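Local coordinates for spore coat polysaccharide biosynthesis protein spsE (Bacillus subtilis, PDB 1VLI), which probably acts as an N-acylneuraminate-9-phosphate synthase, a sialic-acid-type sugar synthase, in the making of the spore coat polysaccharide, at residues A236-R239 and L244-K247. Sequence-based numbering, arbitrary orientation.
Sequences AAVR and LIEK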
ATOM      1  N   ALA A 236       3.807  19.762   6.843  1.00 55.36           N
ATOM      2  CA  ALA A 236       5.261  19.693   7.017  1.00 53.92           C
ATOM      3  C   ALA A 236       5.830  18.794   5.919  1.00 54.64           C
ATOM      4  O   ALA A 236       6.799  19.143   5.277  1.00 57.24           O
ATOM      5  CB  ALA A 236       5.606  19.181   8.388  1.00 50.31           C
ATOM      6  N   ALA A 237       5.178  17.667   5.662  1.00 56.33           N
ATOM      7  CA  ALA A 237       5.578  16.749   4.584  1.00 55.02           C
ATOM      8  C   ALA A 237       5.616  17.447   3.222  1.00 56.01           C
ATOM      9  O   ALA A 237       6.604  17.301   2.477  1.00 53.98           O
ATOM     10  CB  ALA A 237       4.649  15.555   4.532  1.00 56.49           C
ATOM     11  N   VAL A 238       4.537  18.184   2.904  1.00 51.57           N
ATOM     12  CA  VAL A 238       4.419  18.900   1.642  1.00 49.71           C
ATOM     13  C   VAL A 238       5.558  19.898   1.511  1.00 54.19           C
ATOM     14  O   VAL A 238       6.196  19.993   0.458  1.00 54.66           O
ATOM     15  CB  VAL A 238       3.038  19.618   1.528  1.00 53.02           C
ATOM     16  CG1 VAL A 238       3.034  20.725   0.450  1.00 41.34           C
ATOM     17  CG2 VAL A 238       1.956  18.605   1.257  1.00 47.61           C
ATOM     18  N   ARG A 239       5.854  20.621   2.583  1.00 56.18           N
ATOM     19  CA  ARG A 239       6.939  21.590   2.480  1.00 59.25           C
ATOM     20  C   ARG A 239       8.344  20.972   2.571  1.00 61.18           C
ATOM     21  O   ARG A 239       9.322  21.675   2.424  1.00 63.96           O
ATOM     22  CB  ARG A 239       6.693  22.868   3.303  1.00 61.21           C
ATOM     23  CG  ARG A 239       7.213  22.946   4.713  1.00 70.67           C
ATOM     24  CD  ARG A 239       6.665  24.189   5.474  1.00 61.13           C
ATOM     25  NE  ARG A 239       5.514  23.789   6.274  1.00 69.76           N
ATOM     26  CZ  ARG A 239       5.564  23.398   7.556  1.00 71.54           C
ATOM     27  NH1 ARG A 239       6.731  23.407   8.244  1.00 53.38           N
ATOM     28  NH2 ARG A 239       4.426  23.001   8.152  1.00 59.46           N
ATOM     29  N   LEU A 244       2.363  13.343  -2.946  1.00 53.29           N
ATOM     30  CA  LEU A 244       1.099  12.733  -2.600  1.00 53.60           C
ATOM     31  C   LEU A 244       1.008  12.620  -1.094  1.00 57.18           C
ATOM     32  O   LEU A 244       2.043  12.475  -0.386  1.00 58.20           O
ATOM     33  CB  LEU A 244       0.944  11.335  -3.182  1.00 53.39           C
ATOM     34  CG  LEU A 244       1.477  10.885  -4.544  1.00 45.43           C
ATOM     35  CD1 LEU A 244       3.015  10.734  -4.468  1.00 57.42           C
ATOM     36  CD2 LEU A 244       0.865   9.559  -4.778  1.00 39.93           C
ATOM     37  N   ILE A 245      -0.237  12.711  -0.611  1.00 56.27           N
ATOM     38  CA  ILE A 245      -0.579  12.586   0.810  1.00 54.06           C
ATOM     39  C   ILE A 245      -1.754  11.654   0.885  1.00 56.37           C
ATOM     40  O   ILE A 245      -2.731  11.832   0.149  1.00 59.21           O
ATOM     41  CB  ILE A 245      -0.982  13.953   1.445  1.00 51.34           C
ATOM     42  CG1 ILE A 245       0.125  14.999   1.362  1.00 53.03           C
ATOM     43  CG2 ILE A 245      -1.451  13.802   2.908  1.00 49.15           C
ATOM     44  CD1 ILE A 245       1.503  14.604   2.141  1.00 39.05           C
ATOM     45  N   GLU A 246      -1.672  10.681   1.780  1.00 55.75           N
ATOM     46  CA  GLU A 246      -2.792   9.794   2.062  1.00 59.72           C
ATOM     47  C   GLU A 246      -3.180   9.995   3.542  1.00 58.91           C
ATOM     48  O   GLU A 246      -2.300  10.007   4.430  1.00 51.64           O
ATOM     49  CB  GLU A 246      -2.361   8.361   1.795  1.00 59.64           C
ATOM     50  CG  GLU A 246      -3.464   7.325   1.691  1.00 66.99           C
ATOM     51  CD  GLU A 246      -2.909   5.910   1.528  1.00 68.13           C
ATOM     52  OE1 GLU A 246      -1.676   5.745   1.309  1.00 77.44           O
ATOM     53  OE2 GLU A 246      -3.706   4.949   1.630  1.00 87.88           O
ATOM     54  N   LYS A 247      -4.481  10.204   3.797  1.00 55.98           N
ATOM     55  CA  LYS A 247      -5.012  10.302   5.164  1.00 56.32           C
ATOM     56  C   LYS A 247      -6.341   9.566   5.260  1.00 58.91           C
ATOM     57  O   LYS A 247      -7.156   9.647   4.319  1.00 57.21           O
ATOM     58  CB  LYS A 247      -5.220  11.774   5.542  1.00 56.98           C
ATOM     59  CG  LYS A 247      -5.428  12.071   7.035  1.00 55.73           C
ATOM     60  CD  LYS A 247      -4.138  12.365   7.761  1.00 54.14           C
ATOM     61  CE  LYS A 247      -4.398  13.154   9.044  1.00 57.64           C
ATOM     62  NZ  LYS A 247      -3.143  13.288   9.850  1.00 54.54           N
TER
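I245 fits its side chain against A237 and V238, a compact example of how helix and strand are joined in a beta-alpha-beta unit of a TIM barrel. The unit here runs from strand 220-225 through helix 232-239 to strand 244-248, which lies in the parallel sheet between strands 220-225 and 30-36. One isoleucine on the strand does all the touching, and its CB points at the helix. CG1 of I245 lies beside the backbone N and anti to the carbonyl carbon (chi1 -60°), and the second turn (chi2 -61°) brings CD1 to both helix residues. CD1 lies 4.1 Å from CB of A237, whose methyl points at the strand, and also 4.1 Å from CG2 of V238. In V238 the torsion places CG1 anti to the backbone N (chi1 162°) and leaves CG2 beside that nitrogen, as the branch that meets the strand. The contact between the two segments is made by side chains, with the backbones 8.1 Å apart at CA of V238 and CA of I245. F223 of strand 220-225 touches both A237 and I245, while V238 also packs on I276 and T279 of helix 266-285.

The looser side is at R239, which is partly exposed and packs on K289 and V291. On the far side of the strand, the buried E246 is held by a salt bridge to K62 and a hydrogen bond to S224. Back in the tightly packed part, the side chains of V238 and I245 cross at about a right angle, and CG2 of V238 spans the last bond of the isoleucine, resting 4.0 Å from CG1 of I245.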